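Local coordinates for mandelate racemase/muconate lactonizing protein (PDB 3VC5) that probably dehydrates D-glucarate to 5-dehydro-4-deoxy-D-glucarate, a magnesium-dependent lyase reaction of the enolase superfamily that opens a pathway of D-glucarate breakdown, at residues Ala243-Val246 with Glu247-Ile250; Pro369-Asp372 with Gly373-Val376; Asp422-Gly425 with Tyr426-Phe430. All blocks are in the same frame, centred on the assembly; numbering follows the deposited sequence.

Contact 1: residues Ala243-Val246 with Glu247-Ile250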
ATOM      1  N   ALA A 243     -31.193  -1.853   3.044  1.00 25.34           N
ATOM      2  CA  ALA A 243     -32.654  -1.751   3.189  1.00 25.15           C
ATOM      3  C   ALA A 243     -33.287  -2.829   4.079  1.00 25.13           C
ATOM      4  O   ALA A 243     -34.474  -2.737   4.369  1.00 29.16           O
ATOM      5  CB  ALA A 243     -33.334  -1.748   1.808  1.00 26.64           C
ATOM      6  N   TRP A 244     -32.522  -3.835   4.508  1.00 25.82           N
ATOM      7  CA  TRP A 244     -33.132  -4.984   5.201  1.00 25.94           C
ATOM      8  C   TRP A 244     -32.703  -5.077   6.660  1.00 26.02           C
ATOM      9  O   TRP A 244     -31.599  -4.632   7.019  1.00 27.60           O
ATOM     10  CB  TRP A 244     -32.795  -6.318   4.525  1.00 26.71           C
ATOM     11  CG  TRP A 244     -33.158  -6.396   3.062  1.00 24.57           C
ATOM     12  CD1 TRP A 244     -34.078  -5.629   2.394  1.00 28.67           C
ATOM     13  CD2 TRP A 244     -32.614  -7.305   2.096  1.00 27.10           C
ATOM     14  NE1 TRP A 244     -34.117  -5.994   1.055  1.00 28.70           N
ATOM     15  CE2 TRP A 244     -33.246  -7.035   0.856  1.00 27.33           C
ATOM     16  CE3 TRP A 244     -31.663  -8.327   2.157  1.00 29.65           C
ATOM     17  CZ2 TRP A 244     -32.951  -7.760  -0.310  1.00 30.91           C
ATOM     18  CZ3 TRP A 244     -31.370  -9.043   0.990  1.00 33.05           C
ATOM     19  CH2 TRP A 244     -32.015  -8.752  -0.220  1.00 32.50           C
ATOM     20  N   THR A 245     -33.554  -5.701   7.474  1.00 29.11           N
ATOM     21  CA  THR A 245     -33.198  -6.066   8.831  1.00 29.17           C
ATOM     22  C   THR A 245     -32.243  -7.249   8.788  1.00 26.58           C
ATOM     23  O   THR A 245     -32.070  -7.903   7.748  1.00 28.49           O
ATOM     24  CB  THR A 245     -34.441  -6.503   9.626  1.00 31.48           C
ATOM     25  OG1 THR A 245     -34.993  -7.679   9.025  1.00 33.13           O
ATOM     26  CG2 THR A 245     -35.484  -5.404   9.639  1.00 31.55           C
ATOM     27  N   VAL A 246     -31.631  -7.548   9.925  1.00 28.49           N
ATOM     28  CA  VAL A 246     -30.767  -8.710  10.017  1.00 27.87           C
ATOM     29  C   VAL A 246     -31.546 -10.011   9.715  1.00 28.94           C
ATOM     30  O   VAL A 246     -31.099 -10.858   8.911  1.00 30.32           O
ATOM     31  CB  VAL A 246     -30.122  -8.764  11.427  1.00 26.18           C
ATOM     32  CG1 VAL A 246     -29.482 -10.117  11.687  1.00 31.83           C
ATOM     33  CG2 VAL A 246     -29.082  -7.623  11.557  1.00 27.61           C
ATOM     34  N   GLU A 247     -32.705 -10.153  10.335  1.00 31.20           N
ATOM     35  CA  GLU A 247     -33.551 -11.324  10.165  1.00 34.62           C
ATOM     36  C   GLU A 247     -33.895 -11.552   8.704  1.00 33.66           C
ATOM     37  O   GLU A 247     -33.723 -12.609   8.206  1.00 32.60           O
ATOM     38  CB  GLU A 247     -34.818 -11.186  11.024  1.00 38.55           C
ATOM     39  CG  GLU A 247     -35.463 -12.528  11.423  1.00 63.18           C
ATOM     40  CD  GLU A 247     -36.925 -12.457  11.963  1.00 74.79           C
ATOM     41  OE1 GLU A 247     -37.730 -13.329  11.605  1.00 79.01           O
ATOM     42  OE2 GLU A 247     -37.265 -11.560  12.746  1.00 68.45           O
ATOM     43  N   THR A 248     -34.356 -10.518   8.030  1.00 31.10           N
ATOM     44  CA  THR A 248     -34.695 -10.618   6.609  1.00 29.95           C
ATOM     45  C   THR A 248     -33.491 -10.962   5.753  1.00 29.96           C
ATOM     46  O   THR A 248     -33.590 -11.769   4.810  1.00 31.53           O
ATOM     47  CB  THR A 248     -35.383  -9.321   6.146  1.00 30.81           C
ATOM     48  OG1 THR A 248     -36.662  -9.248   6.790  1.00 34.17           O
ATOM     49  CG2 THR A 248     -35.565  -9.277   4.639  1.00 34.29           C
ATOM     50  N   SER A 249     -32.362 -10.325   6.056  1.00 30.07           N
ATOM     51  CA  SER A 249     -31.150 -10.581   5.302  1.00 28.76           C
ATOM     52  C   SER A 249     -30.755 -12.044   5.355  1.00 25.92           C
ATOM     53  O   SER A 249     -30.303 -12.606   4.354  1.00 30.71           O
ATOM     54  CB  SER A 249     -29.980  -9.738   5.816  1.00 25.80           C
ATOM     55  OG  SER A 249     -30.298  -8.365   5.705  1.00 28.14           O
ATOM     56  N   ILE A 250     -30.867 -12.643   6.538  1.00 29.22           N
ATOM     57  CA  ILE A 250     -30.469 -14.027   6.704  1.00 31.24           C
ATOM     58  C   ILE A 250     -31.414 -14.935   5.905  1.00 33.68           C
ATOM     59  O   ILE A 250     -30.981 -15.903   5.258  1.00 33.20           O
ATOM     60  CB  ILE A 250     -30.406 -14.424   8.193  1.00 28.45           C
ATOM     61  CG1 ILE A 250     -29.214 -13.708   8.859  1.00 31.92           C
ATOM     62  CG2 ILE A 250     -30.272 -15.928   8.318  1.00 31.95           C
ATOM     63  CD1 ILE A 250     -29.239 -13.772  10.377  1.00 30.32           C
TER

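Contact 2: residues Pro369-Asp372 with Gly373-Val376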
ATOM      1  N   PRO A 369     -23.323   2.216 -19.031  1.00 25.54           N
ATOM      2  CA  PRO A 369     -24.409   2.080 -20.047  1.00 23.58           C
ATOM      3  C   PRO A 369     -25.510   3.143 -19.874  1.00 21.52           C
ATOM      4  O   PRO A 369     -26.112   3.594 -20.856  1.00 24.85           O
ATOM      5  CB  PRO A 369     -24.974   0.691 -19.755  1.00 25.47           C
ATOM      6  CG  PRO A 369     -23.768  -0.067 -19.150  1.00 28.27           C
ATOM      7  CD  PRO A 369     -23.105   0.960 -18.274  1.00 25.44           C
ATOM      8  N   TRP A 370     -25.785   3.532 -18.623  1.00 22.38           N
ATOM      9  CA  TRP A 370     -26.903   4.417 -18.300  1.00 22.56           C
ATOM     10  C   TRP A 370     -26.662   5.824 -18.802  1.00 22.09           C
ATOM     11  O   TRP A 370     -27.622   6.602 -18.972  1.00 25.78           O
ATOM     12  CB  TRP A 370     -27.120   4.433 -16.758  1.00 20.55           C
ATOM     13  CG  TRP A 370     -27.519   3.027 -16.315  1.00 22.37           C
ATOM     14  CD1 TRP A 370     -26.825   2.200 -15.489  1.00 23.90           C
ATOM     15  CD2 TRP A 370     -28.692   2.289 -16.728  1.00 25.56           C
ATOM     16  NE1 TRP A 370     -27.490   0.991 -15.349  1.00 23.92           N
ATOM     17  CE2 TRP A 370     -28.628   1.021 -16.114  1.00 27.04           C
ATOM     18  CE3 TRP A 370     -29.772   2.573 -17.582  1.00 25.01           C
ATOM     19  CZ2 TRP A 370     -29.630   0.051 -16.290  1.00 25.11           C
ATOM     20  CZ3 TRP A 370     -30.756   1.610 -17.760  1.00 24.26           C
ATOM     21  CH2 TRP A 370     -30.677   0.368 -17.129  1.00 24.46           C
ATOM     22  N   GLN A 371     -25.381   6.167 -19.000  1.00 23.44           N
ATOM     23  CA  GLN A 371     -25.056   7.503 -19.497  1.00 24.97           C
ATOM     24  C   GLN A 371     -25.173   7.567 -21.025  1.00 24.23           C
ATOM     25  O   GLN A 371     -25.034   8.631 -21.612  1.00 24.10           O
ATOM     26  CB  GLN A 371     -23.677   7.940 -19.004  1.00 23.56           C
ATOM     27  CG  GLN A 371     -23.785   8.851 -17.762  1.00 26.13           C
ATOM     28  CD  GLN A 371     -24.721   8.261 -16.711  1.00 26.68           C
ATOM     29  OE1 GLN A 371     -24.338   7.316 -15.988  1.00 24.13           O
ATOM     30  NE2 GLN A 371     -25.956   8.787 -16.631  1.00 23.57           N
ATOM     31  N   ASP A 372     -25.466   6.449 -21.634  1.00 27.11           N
ATOM     32  CA  ASP A 372     -25.775   6.373 -23.067  1.00 30.11           C
ATOM     33  C   ASP A 372     -24.875   7.196 -23.986  1.00 31.03           C
ATOM     34  O   ASP A 372     -25.339   7.882 -24.860  1.00 30.64           O
ATOM     35  CB  ASP A 372     -27.232   6.698 -23.287  1.00 37.95           C
ATOM     36  CG  ASP A 372     -27.830   5.987 -24.492  1.00 45.57           C
ATOM     37  OD1 ASP A 372     -27.311   4.988 -24.957  1.00 46.07           O
ATOM     38  OD2 ASP A 372     -28.797   6.501 -24.980  1.00 55.65           O
ATOM     39  N   GLY A 373     -23.587   7.068 -23.778  1.00 26.38           N
ATOM     40  CA  GLY A 373     -22.581   7.638 -24.664  1.00 27.35           C
ATOM     41  C   GLY A 373     -22.167   9.050 -24.325  1.00 24.15           C
ATOM     42  O   GLY A 373     -21.221   9.567 -24.933  1.00 29.35           O
ATOM     43  N   GLN A 374     -22.825   9.681 -23.342  1.00 23.17           N
ATOM     44  CA  GLN A 374     -22.407  11.047 -22.947  1.00 24.73           C
ATOM     45  C   GLN A 374     -20.979  11.014 -22.393  1.00 24.63           C
ATOM     46  O   GLN A 374     -20.653  10.161 -21.562  1.00 25.36           O
ATOM     47  CB  GLN A 374     -23.340  11.632 -21.876  1.00 23.05           C
ATOM     48  CG  GLN A 374     -24.793  11.818 -22.331  1.00 24.96           C
ATOM     49  CD  GLN A 374     -25.726  12.131 -21.192  1.00 24.21           C
ATOM     50  OE1 GLN A 374     -26.119  13.287 -20.986  1.00 25.17           O
ATOM     51  NE2 GLN A 374     -26.087  11.106 -20.431  1.00 24.71           N
ATOM     52  N   ASP A 375     -20.131  11.956 -22.795  1.00 23.85           N
ATOM     53  CA  ASP A 375     -18.781  11.962 -22.260  1.00 22.52           C
ATOM     54  C   ASP A 375     -18.094  13.281 -22.551  1.00 24.38           C
ATOM     55  O   ASP A 375     -18.580  14.055 -23.390  1.00 26.08           O
ATOM     56  CB  ASP A 375     -17.962  10.806 -22.820  1.00 23.10           C
ATOM     57  CG  ASP A 375     -16.958  10.239 -21.804  1.00 23.65           C
ATOM     58  OD1 ASP A 375     -16.541  10.977 -20.867  1.00 24.27           O
ATOM     59  OD2 ASP A 375     -16.596   9.045 -21.944  1.00 25.50           O
ATOM     60  N   VAL A 376     -17.008  13.547 -21.818  1.00 22.41           N
ATOM     61  CA  VAL A 376     -16.174  14.719 -22.072  1.00 21.82           C
ATOM     62  C   VAL A 376     -14.808  14.354 -22.662  1.00 24.03           C
ATOM     63  O   VAL A 376     -13.962  15.251 -22.857  1.00 27.67           O
ATOM     64  CB  VAL A 376     -15.986  15.593 -20.792  1.00 22.60           C
ATOM     65  CG1 VAL A 376     -17.328  16.187 -20.342  1.00 25.63           C
ATOM     66  CG2 VAL A 376     -15.300  14.767 -19.696  1.00 24.99           C
TER

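Contact 3: residues Asp422-Gly425 with Tyr426-Phe430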
ATOM      1  N   ASP A 422     -29.987  14.448  -4.576  1.00 26.61           N
ATOM      2  CA  ASP A 422     -30.996  14.211  -3.552  1.00 27.23           C
ATOM      3  C   ASP A 422     -32.058  13.201  -4.032  1.00 27.45           C
ATOM      4  O   ASP A 422     -33.204  13.577  -4.324  1.00 28.24           O
ATOM      5  CB  ASP A 422     -31.618  15.546  -3.112  1.00 29.71           C
ATOM      6  CG  ASP A 422     -32.611  15.397  -1.940  1.00 34.04           C
ATOM      7  OD1 ASP A 422     -32.633  14.333  -1.258  1.00 34.18           O
ATOM      8  OD2 ASP A 422     -33.373  16.367  -1.706  1.00 37.71           O
ATOM      9  N   ASP A 423     -31.679  11.917  -4.081  1.00 24.83           N
ATOM     10  CA  ASP A 423     -32.604  10.853  -4.517  1.00 23.00           C
ATOM     11  C   ASP A 423     -33.872  10.833  -3.672  1.00 25.98           C
ATOM     12  O   ASP A 423     -34.954  10.559  -4.180  1.00 28.17           O
ATOM     13  CB  ASP A 423     -31.982   9.454  -4.390  1.00 26.67           C
ATOM     14  CG  ASP A 423     -30.694   9.285  -5.185  1.00 28.62           C
ATOM     15  OD1 ASP A 423     -30.177  10.255  -5.764  1.00 26.57           O
ATOM     16  OD2 ASP A 423     -30.156   8.161  -5.193  1.00 37.73           O
ATOM     17  N   GLU A 424     -33.735  11.067  -2.359  1.00 25.43           N
ATOM     18  CA  GLU A 424     -34.893  10.962  -1.473  1.00 27.13           C
ATOM     19  C   GLU A 424     -35.889  12.109  -1.664  1.00 25.64           C
ATOM     20  O   GLU A 424     -37.112  11.887  -1.714  1.00 30.35           O
ATOM     21  CB  GLU A 424     -34.435  10.872  -0.011  1.00 30.24           C
ATOM     22  CG  GLU A 424     -35.547  10.617   0.988  1.00 31.58           C
ATOM     23  CD  GLU A 424     -35.017  10.633   2.405  1.00 39.30           C
ATOM     24  OE1 GLU A 424     -34.286  11.581   2.767  1.00 44.92           O
ATOM     25  OE2 GLU A 424     -35.289   9.685   3.152  1.00 35.35           O
ATOM     26  N   GLY A 425     -35.375  13.333  -1.748  1.00 28.25           N
ATOM     27  CA  GLY A 425     -36.220  14.502  -1.985  1.00 29.00           C
ATOM     28  C   GLY A 425     -36.939  14.391  -3.313  1.00 27.52           C
ATOM     29  O   GLY A 425     -38.127  14.748  -3.428  1.00 32.95           O
ATOM     30  N   TYR A 426     -36.225  13.896  -4.321  1.00 28.54           N
ATOM     31  CA  TYR A 426     -36.834  13.711  -5.640  1.00 29.42           C
ATOM     32  C   TYR A 426     -37.955  12.655  -5.537  1.00 29.06           C
ATOM     33  O   TYR A 426     -39.083  12.866  -6.034  1.00 30.82           O
ATOM     34  CB  TYR A 426     -35.772  13.332  -6.679  1.00 24.66           C
ATOM     35  CG  TYR A 426     -36.289  13.199  -8.106  1.00 24.52           C
ATOM     36  CD1 TYR A 426     -37.139  14.155  -8.662  1.00 28.29           C
ATOM     37  CD2 TYR A 426     -35.904  12.120  -8.893  1.00 27.00           C
ATOM     38  CE1 TYR A 426     -37.592  14.030  -9.971  1.00 28.40           C
ATOM     39  CE2 TYR A 426     -36.341  11.986 -10.194  1.00 25.65           C
ATOM     40  CZ  TYR A 426     -37.209  12.932 -10.722  1.00 28.64           C
ATOM     41  OH  TYR A 426     -37.630  12.798 -12.034  1.00 29.54           O
ATOM     42  N   MET A 427     -37.687  11.535  -4.864  1.00 29.38           N
ATOM     43  CA  MET A 427     -38.747  10.534  -4.709  1.00 28.11           C
ATOM     44  C   MET A 427     -39.937  11.105  -3.925  1.00 29.96           C
ATOM     45  O   MET A 427     -41.088  10.841  -4.255  1.00 36.19           O
ATOM     46  CB  MET A 427     -38.272   9.245  -4.021  1.00 27.50           C
ATOM     47  CG  MET A 427     -39.433   8.258  -3.780  1.00 30.24           C
ATOM     48  SD  MET A 427     -40.132   7.657  -5.343  1.00 34.16           S
ATOM     49  CE  MET A 427     -38.856   6.469  -5.752  1.00 34.15           C
ATOM     50  N   ARG A 428     -39.655  11.854  -2.861  1.00 28.68           N
ATOM     51  CA  ARG A 428     -40.706  12.467  -2.050  1.00 31.90           C
ATOM     52  C   ARG A 428     -41.606  13.416  -2.845  1.00 33.37           C
ATOM     53  O   ARG A 428     -42.761  13.654  -2.465  1.00 37.89           O
ATOM     54  CB  ARG A 428     -40.099  13.193  -0.846  1.00 35.63           C
ATOM     55  CG  ARG A 428     -39.680  12.255   0.274  1.00 37.08           C
ATOM     56  CD  ARG A 428     -38.922  12.999   1.372  1.00 47.98           C
ATOM     57  NE  ARG A 428     -38.774  12.189   2.579  1.00 59.69           N
ATOM     58  CZ  ARG A 428     -38.016  12.530   3.621  1.00 67.89           C
ATOM     59  NH1 ARG A 428     -37.320  13.666   3.601  1.00 62.21           N
ATOM     60  NH2 ARG A 428     -37.945  11.735   4.682  1.00 58.93           N
ATOM     61  N   SER A 429     -41.102  13.963  -3.947  1.00 34.18           N
ATOM     62  CA  SER A 429     -41.934  14.858  -4.746  1.00 34.74           C
ATOM     63  C   SER A 429     -43.101  14.093  -5.403  1.00 38.48           C
ATOM     64  O   SER A 429     -44.128  14.691  -5.769  1.00 42.27           O
ATOM     65  CB  SER A 429     -41.095  15.626  -5.775  1.00 35.29           C
ATOM     66  OG  SER A 429     -40.796  14.823  -6.912  1.00 35.75           O
ATOM     67  N   PHE A 430     -42.947  12.770  -5.509  1.00 39.39           N
ATOM     68  CA  PHE A 430     -43.974  11.878  -6.062  1.00 39.14           C
ATOM     69  C   PHE A 430     -44.736  11.122  -4.961  1.00 41.49           C
ATOM     70  O   PHE A 430     -45.953  10.969  -5.024  1.00 46.15           O
ATOM     71  CB  PHE A 430     -43.346  10.882  -7.035  1.00 41.78           C
ATOM     72  CG  PHE A 430     -42.474  11.524  -8.076  1.00 41.46           C
ATOM     73  CD1 PHE A 430     -43.015  12.387  -9.013  1.00 45.02           C
ATOM     74  CD2 PHE A 430     -41.116  11.277  -8.117  1.00 39.56           C
ATOM     75  CE1 PHE A 430     -42.235  12.990  -9.975  1.00 40.73           C
ATOM     76  CE2 PHE A 430     -40.316  11.884  -9.088  1.00 37.16           C
ATOM     77  CZ  PHE A 430     -40.876  12.748 -10.014  1.00 36.03           C
TER

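Contact 1: residues Ala243-Val246 with Glu247-Ile250
The backbone turns from loop into helix where T245 meets T248 and S249: T245 is the N-cap of helix 246-255, which follows strand 236-239 in the barrel domain of this enolase-superfamily enzyme. Two helical hydrogen bonds close the first turn, S249 N to T245 O and I250 N to V246 O at 3.0 Å.

Threonine suits the cap because its hydroxyl can take a first-turn N-H that has no earlier helical carbonyl to bind. With chi1 at 63°, OG1 sits between the backbone N and the carbonyl carbon and accepts from T248 N at 3.1 Å, nearly straight at 165°. T248 OG1 has its own partner, the terminal carboxylate oxygen OXT of W441, which ties the chain end to this helix start.

The small S249 side chain bends back, and OG gives T245 O a second bond of 2.7 Å. S249 N and S249 OG arrive from opposite faces of the carbonyl plane. W244, just before the cap, has its CB 3.4 Å from S249 OG, at the edge of the indole, and its CG 4.1 Å from T248 CG2; the broad apolar ring suits a buried place against P217 and P266. One turn apart, V246 and I250 run side by side; V246 faces R275 and V276 of helix 270-277, packing that suits its apolar branches, and V246 CG1 lies 3.9 Å from I250 CD1.

Contact 2: residues Pro369-Asp372 with Gly373-Val376
Hydrogen bonding to one carbonyl oxygen carries this contact, for Q371 O takes two donors from the same residue, Q374. The backbone Q374 N binds it at 3.0 Å and 167°, approaching from above the carbonyl plane. The side-chain Q374 NE2 binds it at 2.9 Å, with the oxygen almost in the plane of the donating amide. The two come from opposite faces of the carbonyl, so the acceptor is gripped on both sides.

Glutamine is the right length for this fold-back. Its CG stands beside its own backbone N (chi1 -63°), a torsion that brings Q374 CG back to within 3.3 Å of Q371 O, and from there the extended end lets NE2 reach the same oxygen. The other end of that amide is also used: Q374 OE1 accepts from R36 N, which would fix which way round the amide lies. Q371 NE2 in turn gives hydrogen bonds to R36 O and D37 OD1, so both glutamines hold the end of strand 25-36 against the turn.

The backbone bond closes a type I' beta turn from Q371 to Q374, within the long loop that joins helix 344-355 to strand 388-390. Both corner residues, D372 and G373, have positive phi. At G373 a beta carbon would be jammed against D372 O, and glycine has none.

Charge and van der Waals contacts are fewer. Aspartate tolerates positive phi better than most residues with a side chain, and the charge of D372 meets R182 NE in a salt bridge through OD1. The side chains of Q371 and Q374 slant across each other, their amide planes 40° apart, with Q371 CG 4.2 Å from Q374 NE2.

Contact 3: residues Asp422-Gly425 with Tyr426-Phe430
An N-capped helix, 423-430, holds this contact, with D422 as the cap, and D423 in its first turn lies about 5 Å by side chain from a bound phosphate. Aspartate suits the cap, being short enough to fold over the helix start and reach a first-turn N-H: D422 OD1 accepts from G425 N at 3.0 Å, met from above the carboxylate plane. Glycine is fitting at 425, since a beta carbon there would clash with D422 OD2. Next, Y426 N, M427 N and R428 N bind the carbonyls of D422, D423 and E424, the last at 2.8 Å.

One turn apart, E424 and R428 lie side by side. E424 CG is anti to the backbone N (chi1 -174°), and the extended chain lays its carboxylate over one face of the R428 guanidinium, the planes only 6° apart. The salt bridge, E424 OE2 to R428 NH2, is long at 3.7 Å and rests on charge alone, for no N-H points at the oxygen. The directed bonds go elsewhere: R428 NE to F434 O, R428 NH2 to S435 OG, and E424 OE2 from T436 N. Farther on, S429 OG binds Y426 O at 2.7 Å, in the carbonyl plane on a lone pair.

How the contacts relate
Along the chain the three contacts come in series, 243-250, then 369-376, then 422-430. Contacts 1 and 2 are the farthest apart, with centres about 35 Å from each other; contact 3 lies about 24 Å from the first and 23 Å from the second, and none touches another. Contact 1 starts the helix after strand 236-239 of the mostly parallel eight-stranded barrel sheet, to which strand 388-390 also belongs, whereas contact 2 lies in the loop leading to that strand and meets strand 25-36 of the N-terminal sheet. Contact 3 is on the last helix, 423-430. From it the chain runs on to W441, whose terminus binds contact 1, so the C-terminal tail bridges the two.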